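Local coordinates for development-specific protein S (Myxococcus xanthus, PDB 1NPS) that assembles on the surface of myxospores in the presence of calcium ions as a spore coat protein, here represented by its calcium-binding N-terminal domain, at residues I3-N8 against N36-V41; E9-K14 against V65-E70; V16-G21 against A29-E34; Y23-L28 against Q53-A58. All coordinates share one frame; numbering follows the deposited sequence.

Contact 1. Residues I3-N8 against N36-V41; sequences ITVFYN and NTISSV. With CA (calcium ion), chain B; CA (calcium ion), chain C.
Thr37 lies over one face of the Tyr7 ring: its CB stands 3.9 Å from the centroid, 11° off the ring normal, a CH-pi contact. The Thr37 hydroxyl, with OG1 between the backbone N and carbonyl carbon (chi1 57°), lies over the same ring toward the rim, 3.3 Å from Tyr7 CZ. Both polar ends are engaged with one residue, Thr37 OG1 with the carbonyl and Tyr7 OH with the amide of Glu34, which fixes ring and hydroxyl against each other. On the face of the sheet that carries Val5 and Val41, Ile38 crosses Val5 at a slant and brings CD1 to 3.8 Å from Val5 CB, while Val41 runs alongside Val5, with its CG2 4.1 Å from Val5 CG1. The Ser40 side chain is on the other face with Phe6; its OG donates to Asn8 O at 2.8 Å and accepts from Phe11 N. Between the backbones, Phe6 N reaches Ser40 O at 2.8 Å and Ser39 N reaches Phe6 O at 2.8 Å, so that Ser39 and Ser40 both face Phe6 in a classic beta bulge. Tyr7 O, Thr37 O and Ser39 OG converge on one calcium with Asn76 OD1, whereas Asn36 OD1 turns to the second. This is the calcium site of a beta/gamma-crystallin Greek key, built on its N/D-N/D-X-X-S/T-S sequence.

Contact 2. Residues E9-K14 against V65-E70; sequences EDFQGK and VANAEE
The folded hairpin of the first Greek key, in which Glu9, Asp10 and Phe11 follow strand 3-6, meets the loop of the second Greek key at Asn67, Ala68, Glu69 and Glu70. One backbone bond ties them: Asp10 N donates to Glu69 O at 2.8 Å, nearly straight at 174°. Beside it, Glu9 runs alongside Glu70, its CB 3.3 Å from Glu69 O and its OE2 3.4 Å from Glu70 CB; that OE2 is also 3.5 Å from Glu70 OE1, a like charge. An alanine at Glu9 would keep the CB contact but would probably open a gap beside Glu70 CB, where CG and the carboxylate now pack. The aromatic of the hairpin, Phe11, belongs to the crystallin signature that pairs an aromatic with a glycine two residues on, here Gly13. Its ring comes in obliquely, with CE1 3.5 Å from Ala68 O and CZ 3.8 Å from Asn67 CB; the Asn67 amide is turned 65° from the ring plane, and its OD1 accepts from Val43 N. Asp10 and Glu69 also run alongside each other: Glu69 CG sits between its backbone N and carbonyl carbon (chi1 69°), close to Asp10 OD1, and that OD1 is 2.9 Å from Glu69 OE2. Such closeness would probably raise the pKa of one carboxylate and is consistent with a proton held between them.

Contact 3. Residues V16-G21 against A29-E34; sequences VDLPPG and AALGIE
Val16 and Leu18, on strand 15-18, pack against Leu31 and Ile33, which follow helix 25-30. The main apolar meeting is with Ile33: its CG1 is anti to the carbonyl carbon and CD1 is carried on anti to CA (chi2 178°), which extends the chain and sets CD1 3.8 Å from Val16 CG1. Val16 crosses this side chain at a slant, whereas Leu18 comes to it tip to tip, its CD2 4.0 Å from Ile33 CD1. Leu18 CD2 also meets Leu31 CD1, at 3.9 Å, where the two leucines cross. Ile33 also touches Val5 and Ile38, and Leu18 reaches Ile81 and Val83 of strand 80-85, so the group continues into the interior between the two sheets. A second kind of contact sets methyl against backbone, with Val16 CG1 3.8 Å from Leu31 O. Main-chain hydrogen bonds within the helix end shape the segment itself: Gly32, at positive phi (82°), is the C-prime residue of a Schellman motif, with Gly32 N bonded to Ala29 O and Ile33 N to Leu28 O. This turn brings Ile33 back toward the sheet. The strand and the helix end are thus joined by dispersion and exclusion of water, with fit of methyl groups, not bond direction, setting their relation.

Contact 4. Residues Y23-L28 against Q53-A58; sequences YTRAQL and QNDGFA. With CA (calcium ion), chain C.
Two residues before Asp55 meets the start of helix 25-30 at Arg25, Gln53 gives its carbonyl O to a calcium ion, 2.4 Å away, which Asn36 OD1 and Ser79 OG also bind. Asp55 follows with CG anti to its own backbone N (chi1 -168°), and OD1 accepts from Arg25 N at 2.8 Å, a bond straight to 172°. The donor lies above the carboxylate plane, and Gly56 N reaches the same OD1 from the opposite face, so two amides grip one oxygen. Arg25 CB packs 3.4 Å from Asp55 CG while its guanidinium leads away. The carboxylate at this helix N-terminus probably gains from the partial positive charge there; Thr24 is the N-cap, its OG1 accepting weakly from Gln27 N. Gly56, at positive phi, turns the chain into Phe57, whose CZ lies 3.8 Å from Thr24 CG2 and CE1 3.6 Å from Tyr23 O, both approached obliquely. An alanine at Phe57 would probably leave Thr24 CG2 without its aromatic neighbour and open a gap beside the Tyr23 carbonyl. Phe57 N bonds to Ser80 OG, matching Phe11 N and Ser40 OG in the first motif, consistent with this being the folded hairpin of the second beta/gamma-crystallin Greek key.

Contacts 1 and 2 are neighbours, centres about 6 Å apart, joined by probable backbone hydrogen bonds such as Ala68 N to Val41 O. Centre to centre, contact 3 lies about 10 Å from contact 1, with which it shares the sheet of strands 3-6, 15-18 and 40-42, and about 11 Å from contact 4, which uses the same helix 25-30; contacts 2 and 4 are about 20 Å apart between centres, on opposite sides of the chain's centre. Along the chain, contacts 3 and 4 are nested inside the loop closed by contact 2, contact 3 also inside that of contact 1, and contact 1 crosses contacts 2 and 4. Contacts 2 and 4 bind the first Greek key to the second, as does the calcium shared by contacts 1 and 4.

Contact 1. Residues I3-N8 against N36-V41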
loop_
_atom_site.group_PDB
_atom_site.type_symbol
_atom_site.label_atom_id
_atom_site.label_comp_id
_atom_site.label_asym_id
_atom_site.label_seq_id
_atom_site.Cartn_x
_atom_site.Cartn_y
_atom_site.Cartn_z
ATOM N N ILE A 3 2.250 3.510 7.019
ATOM C CA ILE A 3 1.923 2.127 6.740
ATOM C C ILE A 3 3.258 1.577 6.206
ATOM O O ILE A 3 4.097 2.345 5.722
ATOM C CB ILE A 3 0.838 1.986 5.622
ATOM C CG1 ILE A 3 1.347 2.583 4.303
ATOM C CG2 ILE A 3 -0.487 2.641 6.055
ATOM C CD1 ILE A 3 0.754 1.932 3.068
ATOM N N THR A 4 3.472 0.271 6.304
ATOM C CA THR A 4 4.698 -0.317 5.778
ATOM C C THR A 4 4.269 -1.395 4.775
ATOM O O THR A 4 3.425 -2.237 5.086
ATOM C CB THR A 4 5.589 -0.916 6.897
ATOM O OG1 THR A 4 5.684 0.017 7.985
ATOM C CG2 THR A 4 6.983 -1.165 6.376
ATOM N N VAL A 5 4.737 -1.265 3.538
ATOM C CA VAL A 5 4.415 -2.214 2.481
ATOM C C VAL A 5 5.548 -3.208 2.274
ATOM O O VAL A 5 6.723 -2.822 2.242
ATOM C CB VAL A 5 4.091 -1.480 1.155
ATOM C CG1 VAL A 5 2.866 -0.576 1.346
ATOM C CG2 VAL A 5 5.290 -0.662 0.685
ATOM N N PHE A 6 5.191 -4.474 2.072
ATOM C CA PHE A 6 6.178 -5.543 1.902
ATOM C C PHE A 6 6.103 -6.212 0.533
ATOM O O PHE A 6 5.025 -6.293 -0.075
ATOM C CB PHE A 6 5.998 -6.605 2.997
ATOM C CG PHE A 6 6.268 -6.097 4.383
ATOM C CD1 PHE A 6 5.271 -5.447 5.107
ATOM C CD2 PHE A 6 7.533 -6.243 4.958
ATOM C CE1 PHE A 6 5.524 -4.949 6.383
ATOM C CE2 PHE A 6 7.792 -5.753 6.222
ATOM C CZ PHE A 6 6.785 -5.099 6.938
ATOM N N TYR A 7 7.253 -6.661 0.028
ATOM C CA TYR A 7 7.287 -7.332 -1.274
ATOM C C TYR A 7 6.675 -8.728 -1.276
ATOM O O TYR A 7 6.125 -9.159 -2.299
ATOM C CB TYR A 7 8.707 -7.365 -1.836
ATOM C CG TYR A 7 9.030 -6.164 -2.705
ATOM C CD1 TYR A 7 8.531 -4.890 -2.390
ATOM C CD2 TYR A 7 9.808 -6.305 -3.854
ATOM C CE1 TYR A 7 8.799 -3.790 -3.200
ATOM C CE2 TYR A 7 10.082 -5.212 -4.674
ATOM C CZ TYR A 7 9.574 -3.958 -4.343
ATOM O OH TYR A 7 9.832 -2.879 -5.165
ATOM N N ASN A 8 6.733 -9.411 -0.134
ATOM C CA ASN A 8 6.168 -10.754 0.011
ATOM C C ASN A 8 5.111 -10.791 1.113
ATOM O O ASN A 8 5.021 -9.873 1.938
ATOM C CB ASN A 8 7.258 -11.787 0.317
ATOM C CG ASN A 8 8.296 -11.896 -0.791
ATOM O OD1 ASN A 8 9.498 -11.895 -0.526
ATOM N ND2 ASN A 8 7.839 -11.974 -2.038
ATOM N N ASN A 36 3.196 -3.207 -9.087
ATOM C CA ASN A 36 2.626 -4.537 -8.847
ATOM C C ASN A 36 3.581 -5.473 -8.091
ATOM O O ASN A 36 3.901 -6.561 -8.589
ATOM C CB ASN A 36 2.226 -5.224 -10.175
ATOM C CG ASN A 36 1.238 -4.414 -11.022
ATOM O OD1 ASN A 36 0.493 -3.571 -10.527
ATOM N ND2 ASN A 36 1.216 -4.710 -12.322
ATOM N N THR A 37 4.064 -5.067 -6.920
ATOM C CA THR A 37 4.972 -5.928 -6.151
ATOM C C THR A 37 4.532 -6.140 -4.708
ATOM O O THR A 37 4.908 -7.138 -4.071
ATOM C CB THR A 37 6.441 -5.410 -6.147
ATOM O OG1 THR A 37 6.492 -4.074 -5.629
ATOM C CG2 THR A 37 7.053 -5.465 -7.549
ATOM N N ILE A 38 3.709 -5.234 -4.200
ATOM C CA ILE A 38 3.226 -5.308 -2.827
ATOM C C ILE A 38 2.413 -6.575 -2.557
ATOM O O ILE A 38 1.536 -6.945 -3.331
ATOM C CB ILE A 38 2.418 -4.055 -2.487
ATOM C CG1 ILE A 38 3.334 -2.835 -2.585
ATOM C CG2 ILE A 38 1.795 -4.182 -1.119
ATOM C CD1 ILE A 38 2.636 -1.540 -2.311
ATOM N N SER A 39 2.741 -7.258 -1.464
ATOM C CA SER A 39 2.058 -8.502 -1.118
ATOM C C SER A 39 1.503 -8.520 0.308
ATOM O O SER A 39 0.681 -9.368 0.661
ATOM C CB SER A 39 2.990 -9.689 -1.376
ATOM O OG SER A 39 3.553 -9.617 -2.688
ATOM N N SER A 40 1.939 -7.578 1.129
ATOM C CA SER A 40 1.429 -7.479 2.500
ATOM C C SER A 40 1.669 -6.071 3.035
ATOM O O SER A 40 2.544 -5.349 2.539
ATOM C CB SER A 40 2.003 -8.579 3.421
ATOM O OG SER A 40 3.391 -8.459 3.668
ATOM N N VAL A 41 0.819 -5.638 3.964
ATOM C CA VAL A 41 0.911 -4.300 4.518
ATOM C C VAL A 41 0.581 -4.243 6.003
ATOM O O VAL A 41 -0.308 -4.949 6.489
ATOM C CB VAL A 41 -0.083 -3.346 3.807
ATOM C CG1 VAL A 41 0.097 -1.917 4.303
ATOM C CG2 VAL A 41 0.091 -3.412 2.295
HETATM CA CA CA B . 4.848 -9.247 -3.899
HETATM CA CA CA C . -1.298 -2.538 -11.347
HETATM O O HOH W 1 6.084 -9.687 -4.784
HETATM O O HOH W 2 -1.534 -2.314 -9.843
HETATM O O HOH W 3 -1.161 -2.073 -12.999
HETATM O O HOH W 4 -2.251 -4.198 -12.035
#

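Contact 2. Residues E9-K14 against V65-E70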
loop_
_atom_site.group_PDB
_atom_site.type_symbol
_atom_site.label_atom_id
_atom_site.label_comp_id
_atom_site.label_asym_id
_atom_site.label_seq_id
_atom_site.Cartn_x
_atom_site.Cartn_y
_atom_site.Cartn_z
ATOM N N GLU A 9 4.281 -11.830 1.088
ATOM C CA GLU A 9 3.224 -12.011 2.082
ATOM C C GLU A 9 3.763 -12.240 3.505
ATOM O O GLU A 9 4.944 -12.511 3.698
ATOM C CB GLU A 9 2.300 -13.171 1.668
ATOM C CG GLU A 9 1.483 -12.879 0.405
ATOM C CD GLU A 9 0.439 -13.937 0.075
ATOM O OE1 GLU A 9 0.591 -15.108 0.479
ATOM O OE2 GLU A 9 -0.547 -13.594 -0.607
ATOM N N ASP A 10 2.879 -12.108 4.494
ATOM C CA ASP A 10 3.226 -12.303 5.905
ATOM C C ASP A 10 4.348 -11.389 6.373
ATOM O O ASP A 10 5.185 -11.785 7.161
ATOM C CB ASP A 10 3.602 -13.768 6.170
ATOM C CG ASP A 10 2.490 -14.738 5.788
ATOM O OD1 ASP A 10 1.300 -14.393 5.964
ATOM O OD2 ASP A 10 2.806 -15.845 5.312
ATOM N N PHE A 11 4.365 -10.170 5.847
ATOM C CA PHE A 11 5.363 -9.164 6.199
ATOM C C PHE A 11 6.829 -9.609 6.008
ATOM O O PHE A 11 7.663 -9.418 6.890
ATOM C CB PHE A 11 5.119 -8.680 7.644
ATOM C CG PHE A 11 3.650 -8.511 7.993
ATOM C CD1 PHE A 11 2.789 -7.796 7.159
ATOM C CD2 PHE A 11 3.119 -9.109 9.135
ATOM C CE1 PHE A 11 1.431 -7.688 7.459
ATOM C CE2 PHE A 11 1.755 -8.999 9.434
ATOM C CZ PHE A 11 0.919 -8.291 8.593
ATOM N N GLN A 12 7.144 -10.169 4.845
ATOM C CA GLN A 12 8.514 -10.609 4.570
ATOM C C GLN A 12 9.076 -9.831 3.393
ATOM O O GLN A 12 8.339 -9.170 2.686
ATOM C CB GLN A 12 8.546 -12.100 4.228
ATOM C CG GLN A 12 8.110 -13.024 5.343
ATOM C CD GLN A 12 9.272 -13.497 6.178
ATOM O OE1 GLN A 12 10.199 -14.124 5.668
ATOM N NE2 GLN A 12 9.227 -13.220 7.470
ATOM N N GLY A 13 10.378 -9.942 3.167
ATOM C CA GLY A 13 11.003 -9.251 2.054
ATOM C C GLY A 13 11.169 -7.748 2.169
ATOM O O GLY A 13 10.957 -7.159 3.220
ATOM N N LYS A 14 11.567 -7.139 1.056
ATOM C CA LYS A 14 11.785 -5.698 0.935
ATOM C C LYS A 14 10.606 -4.916 1.505
ATOM O O LYS A 14 9.455 -5.215 1.201
ATOM C CB LYS A 14 11.986 -5.348 -0.539
ATOM C CG LYS A 14 12.265 -3.895 -0.829
ATOM C CD LYS A 14 12.547 -3.710 -2.312
ATOM C CE LYS A 14 13.656 -4.660 -2.780
ATOM N NZ LYS A 14 13.931 -4.610 -4.256
ATOM N N VAL A 65 -7.354 -1.194 6.954
ATOM C CA VAL A 65 -7.420 -0.398 8.169
ATOM C C VAL A 65 -6.674 -1.050 9.323
ATOM O O VAL A 65 -6.691 -0.549 10.432
ATOM C CB VAL A 65 -8.877 -0.133 8.571
ATOM C CG1 VAL A 65 -9.569 0.617 7.447
ATOM C CG2 VAL A 65 -9.592 -1.447 8.895
ATOM N N ALA A 66 -6.008 -2.158 9.020
ATOM C CA ALA A 66 -5.242 -2.932 9.974
ATOM C C ALA A 66 -4.296 -3.835 9.192
ATOM O O ALA A 66 -4.404 -3.956 7.958
ATOM C CB ALA A 66 -6.168 -3.769 10.843
ATOM N N ASN A 67 -3.377 -4.485 9.909
ATOM C CA ASN A 67 -2.403 -5.367 9.281
ATOM C C ASN A 67 -3.041 -6.383 8.333
ATOM O O ASN A 67 -4.111 -6.914 8.612
ATOM C CB ASN A 67 -1.569 -6.087 10.345
ATOM C CG ASN A 67 -0.570 -5.171 11.013
ATOM O OD1 ASN A 67 -0.518 -3.964 10.729
ATOM N ND2 ASN A 67 0.256 -5.742 11.873
ATOM N N ALA A 68 -2.394 -6.602 7.195
ATOM C CA ALA A 68 -2.890 -7.545 6.187
ATOM C C ALA A 68 -1.729 -8.371 5.668
ATOM O O ALA A 68 -0.900 -7.872 4.908
ATOM C CB ALA A 68 -3.552 -6.790 5.043
ATOM N N GLU A 69 -1.655 -9.618 6.112
ATOM C CA GLU A 69 -0.596 -10.550 5.712
ATOM C C GLU A 69 -0.636 -10.904 4.226
ATOM O O GLU A 69 0.330 -11.429 3.677
ATOM C CB GLU A 69 -0.703 -11.853 6.515
ATOM C CG GLU A 69 -1.939 -12.695 6.142
ATOM C CD GLU A 69 -1.901 -14.106 6.714
ATOM O OE1 GLU A 69 -2.226 -14.262 7.912
ATOM O OE2 GLU A 69 -1.561 -15.053 5.959
ATOM N N GLU A 70 -1.797 -10.724 3.612
ATOM C CA GLU A 70 -1.965 -11.016 2.200
ATOM C C GLU A 70 -2.999 -10.057 1.612
ATOM O O GLU A 70 -3.763 -9.433 2.352
ATOM C CB GLU A 70 -2.356 -12.482 2.001
ATOM C CG GLU A 70 -3.749 -12.854 2.443
ATOM C CD GLU A 70 -4.441 -13.757 1.428
ATOM O OE1 GLU A 70 -3.871 -13.998 0.330
ATOM O OE2 GLU A 70 -5.567 -14.216 1.719
#

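Contact 3. Residues V16-G21 against A29-E34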
loop_
_atom_site.group_PDB
_atom_site.type_symbol
_atom_site.label_atom_id
_atom_site.label_comp_id
_atom_site.label_asym_id
_atom_site.label_seq_id
_atom_site.Cartn_x
_atom_site.Cartn_y
_atom_site.Cartn_z
ATOM N N VAL A 16 9.098 -0.782 2.790
ATOM C CA VAL A 16 9.184 0.681 2.667
ATOM C C VAL A 16 8.018 1.352 3.402
ATOM O O VAL A 16 6.863 0.953 3.230
ATOM C CB VAL A 16 9.101 1.141 1.156
ATOM C CG1 VAL A 16 8.998 2.650 1.051
ATOM C CG2 VAL A 16 10.302 0.648 0.351
ATOM N N ASP A 17 8.309 2.399 4.166
ATOM C CA ASP A 17 7.279 3.140 4.899
ATOM C C ASP A 17 6.654 4.241 4.044
ATOM O O ASP A 17 7.342 4.875 3.259
ATOM C CB ASP A 17 7.867 3.803 6.150
ATOM C CG ASP A 17 8.245 2.812 7.219
ATOM O OD1 ASP A 17 7.671 1.708 7.239
ATOM O OD2 ASP A 17 9.113 3.148 8.050
ATOM N N LEU A 18 5.346 4.444 4.183
ATOM C CA LEU A 18 4.654 5.499 3.441
ATOM C C LEU A 18 3.826 6.373 4.369
ATOM O O LEU A 18 2.845 5.902 4.948
ATOM C CB LEU A 18 3.706 4.916 2.392
ATOM C CG LEU A 18 4.324 4.145 1.232
ATOM C CD1 LEU A 18 3.217 3.579 0.358
ATOM C CD2 LEU A 18 5.239 5.088 0.451
ATOM N N PRO A 19 4.224 7.646 4.561
ATOM C CA PRO A 19 3.421 8.490 5.438
ATOM C C PRO A 19 2.155 8.881 4.658
ATOM O O PRO A 19 1.974 8.462 3.513
ATOM C CB PRO A 19 4.348 9.684 5.699
ATOM C CG PRO A 19 5.128 9.777 4.468
ATOM C CD PRO A 19 5.447 8.345 4.131
ATOM N N PRO A 20 1.227 9.608 5.300
ATOM C CA PRO A 20 0.003 10.019 4.618
ATOM C C PRO A 20 0.314 10.822 3.361
ATOM O O PRO A 20 1.239 11.639 3.339
ATOM C CB PRO A 20 -0.694 10.883 5.667
ATOM C CG PRO A 20 -0.280 10.255 6.944
ATOM C CD PRO A 20 1.205 10.040 6.706
ATOM N N GLY A 21 -0.470 10.580 2.324
ATOM C CA GLY A 21 -0.283 11.277 1.071
ATOM C C GLY A 21 -0.845 10.460 -0.065
ATOM O O GLY A 21 -1.335 9.348 0.134
ATOM N N ALA A 29 7.573 4.405 -7.478
ATOM C CA ALA A 29 8.836 3.989 -8.063
ATOM C C ALA A 29 9.994 4.857 -7.544
ATOM O O ALA A 29 11.099 4.353 -7.297
ATOM C CB ALA A 29 8.756 4.060 -9.574
ATOM N N ALA A 30 9.741 6.149 -7.358
ATOM C CA ALA A 30 10.775 7.055 -6.855
ATOM C C ALA A 30 11.119 6.742 -5.397
ATOM O O ALA A 30 12.213 7.049 -4.926
ATOM C CB ALA A 30 10.337 8.504 -7.005
ATOM N N LEU A 31 10.209 6.060 -4.706
ATOM C CA LEU A 31 10.408 5.707 -3.303
ATOM C C LEU A 31 10.891 4.266 -3.153
ATOM O O LEU A 31 10.966 3.737 -2.055
ATOM C CB LEU A 31 9.109 5.936 -2.523
ATOM C CG LEU A 31 8.516 7.344 -2.654
ATOM C CD1 LEU A 31 7.232 7.455 -1.868
ATOM C CD2 LEU A 31 9.511 8.388 -2.172
ATOM N N GLY A 32 11.254 3.655 -4.276
ATOM C CA GLY A 32 11.743 2.286 -4.267
ATOM C C GLY A 32 10.705 1.177 -4.228
ATOM O O GLY A 32 11.022 0.046 -3.839
ATOM N N ILE A 33 9.463 1.500 -4.588
ATOM C CA ILE A 33 8.374 0.528 -4.597
ATOM C C ILE A 33 7.990 0.247 -6.034
ATOM O O ILE A 33 7.298 1.044 -6.653
ATOM C CB ILE A 33 7.136 1.062 -3.849
ATOM C CG1 ILE A 33 7.468 1.256 -2.366
ATOM C CG2 ILE A 33 5.928 0.115 -4.046
ATOM C CD1 ILE A 33 6.335 1.830 -1.554
ATOM N N GLU A 34 8.464 -0.873 -6.564
ATOM C CA GLU A 34 8.174 -1.257 -7.942
ATOM C C GLU A 34 6.698 -1.554 -8.158
ATOM O O GLU A 34 5.998 -2.019 -7.261
ATOM C CB GLU A 34 9.003 -2.476 -8.343
ATOM C CG GLU A 34 10.493 -2.242 -8.293
ATOM C CD GLU A 34 11.265 -3.531 -8.143
ATOM O OE1 GLU A 34 11.318 -4.305 -9.122
ATOM O OE2 GLU A 34 11.816 -3.773 -7.045
#

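Contact 4. Residues Y23-L28 against Q53-A58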
loop_
_atom_site.group_PDB
_atom_site.type_symbol
_atom_site.label_atom_id
_atom_site.label_comp_id
_atom_site.label_asym_id
_atom_site.label_seq_id
_atom_site.Cartn_x
_atom_site.Cartn_y
_atom_site.Cartn_z
ATOM N N TYR A 23 0.023 8.622 -3.684
ATOM C CA TYR A 23 1.155 8.098 -4.443
ATOM C C TYR A 23 0.790 7.439 -5.767
ATOM O O TYR A 23 0.141 6.393 -5.787
ATOM C CB TYR A 23 1.924 7.086 -3.588
ATOM C CG TYR A 23 2.339 7.632 -2.247
ATOM C CD1 TYR A 23 3.512 8.378 -2.116
ATOM C CD2 TYR A 23 1.554 7.426 -1.116
ATOM C CE1 TYR A 23 3.892 8.910 -0.889
ATOM C CE2 TYR A 23 1.919 7.950 0.114
ATOM C CZ TYR A 23 3.094 8.693 0.227
ATOM O OH TYR A 23 3.476 9.215 1.441
ATOM N N THR A 24 1.232 8.036 -6.866
ATOM C CA THR A 24 0.993 7.463 -8.186
ATOM C C THR A 24 2.074 6.401 -8.424
ATOM O O THR A 24 2.978 6.217 -7.586
ATOM C CB THR A 24 1.086 8.525 -9.305
ATOM O OG1 THR A 24 2.422 9.025 -9.384
ATOM C CG2 THR A 24 0.110 9.674 -9.046
ATOM N N ARG A 25 1.963 5.696 -9.549
ATOM C CA ARG A 25 2.917 4.651 -9.926
ATOM C C ARG A 25 4.342 5.197 -9.987
ATOM O O ARG A 25 5.271 4.591 -9.460
ATOM C CB ARG A 25 2.516 4.028 -11.273
ATOM C CG ARG A 25 3.415 2.914 -11.749
ATOM C CD ARG A 25 2.895 2.289 -13.040
ATOM N NE ARG A 25 3.896 1.424 -13.674
ATOM C CZ ARG A 25 3.620 0.439 -14.529
ATOM N NH1 ARG A 25 2.362 0.176 -14.871
ATOM N NH2 ARG A 25 4.603 -0.299 -15.030
ATOM N N ALA A 26 4.504 6.348 -10.627
ATOM C CA ALA A 26 5.815 6.984 -10.744
ATOM C C ALA A 26 6.356 7.445 -9.376
ATOM O O ALA A 26 7.556 7.351 -9.124
ATOM C CB ALA A 26 5.733 8.156 -11.708
ATOM N N GLN A 27 5.479 7.942 -8.506
ATOM C CA GLN A 27 5.907 8.394 -7.177
ATOM C C GLN A 27 6.313 7.201 -6.309
ATOM O O GLN A 27 7.246 7.290 -5.517
ATOM C CB GLN A 27 4.815 9.228 -6.496
ATOM C CG GLN A 27 4.670 10.590 -7.123
ATOM C CD GLN A 27 3.464 11.361 -6.645
ATOM O OE1 GLN A 27 3.465 12.588 -6.676
ATOM N NE2 GLN A 27 2.420 10.654 -6.243
ATOM N N LEU A 28 5.636 6.071 -6.495
ATOM C CA LEU A 28 5.967 4.873 -5.743
ATOM C C LEU A 28 7.346 4.390 -6.171
ATOM O O LEU A 28 8.194 4.055 -5.338
ATOM C CB LEU A 28 4.915 3.785 -5.988
ATOM C CG LEU A 28 3.561 4.010 -5.296
ATOM C CD1 LEU A 28 2.582 2.908 -5.681
ATOM C CD2 LEU A 28 3.741 4.072 -3.775
ATOM N N GLN A 53 -5.480 -0.957 -8.277
ATOM C CA GLN A 53 -4.871 -1.806 -9.293
ATOM C C GLN A 53 -4.328 -0.975 -10.449
ATOM O O GLN A 53 -3.409 -1.384 -11.155
ATOM C CB GLN A 53 -5.901 -2.806 -9.807
ATOM C CG GLN A 53 -5.330 -3.884 -10.719
ATOM C CD GLN A 53 -6.183 -5.141 -10.705
ATOM O OE1 GLN A 53 -6.111 -5.944 -9.763
ATOM N NE2 GLN A 53 -7.027 -5.303 -11.722
ATOM N N ASN A 54 -4.940 0.181 -10.673
ATOM C CA ASN A 54 -4.504 1.073 -11.749
ATOM C C ASN A 54 -3.848 2.338 -11.193
ATOM O O ASN A 54 -4.109 2.748 -10.069
ATOM C CB ASN A 54 -5.683 1.498 -12.646
ATOM C CG ASN A 54 -6.335 0.337 -13.372
ATOM O OD1 ASN A 54 -5.720 -0.704 -13.605
ATOM N ND2 ASN A 54 -7.584 0.528 -13.767
ATOM N N ASP A 55 -2.977 2.931 -11.996
ATOM C CA ASP A 55 -2.319 4.178 -11.634
ATOM C C ASP A 55 -3.441 5.232 -11.631
ATOM O O ASP A 55 -4.518 5.004 -12.181
ATOM C CB ASP A 55 -1.268 4.512 -12.706
ATOM C CG ASP A 55 -0.314 5.636 -12.293
ATOM O OD1 ASP A 55 -0.350 6.086 -11.127
ATOM O OD2 ASP A 55 0.478 6.064 -13.160
ATOM N N GLY A 56 -3.205 6.375 -11.004
ATOM C CA GLY A 56 -4.227 7.406 -10.993
ATOM C C GLY A 56 -5.388 7.169 -10.049
ATOM O O GLY A 56 -6.483 7.720 -10.256
ATOM N N PHE A 57 -5.184 6.329 -9.039
ATOM C CA PHE A 57 -6.218 6.073 -8.042
ATOM C C PHE A 57 -7.532 5.568 -8.648
ATOM O O PHE A 57 -8.610 6.018 -8.289
ATOM C CB PHE A 57 -6.442 7.356 -7.212
ATOM C CG PHE A 57 -5.154 8.077 -6.873
ATOM C CD1 PHE A 57 -4.257 7.520 -5.966
ATOM C CD2 PHE A 57 -4.789 9.236 -7.551
ATOM C CE1 PHE A 57 -3.007 8.096 -5.746
ATOM C CE2 PHE A 57 -3.554 9.818 -7.344
ATOM C CZ PHE A 57 -2.653 9.241 -6.434
ATOM N N ALA A 58 -7.436 4.614 -9.558
ATOM C CA ALA A 58 -8.623 4.070 -10.191
ATOM C C ALA A 58 -8.546 2.558 -10.261
ATOM O O ALA A 58 -7.499 1.977 -9.989
ATOM C CB ALA A 58 -8.762 4.644 -11.588
HETATM CA CA CA C . -1.298 -2.538 -11.347
HETATM O O HOH W 2 -1.534 -2.314 -9.843
HETATM O O HOH W 3 -1.161 -2.073 -12.999
HETATM O O HOH W 4 -2.251 -4.198 -12.035
#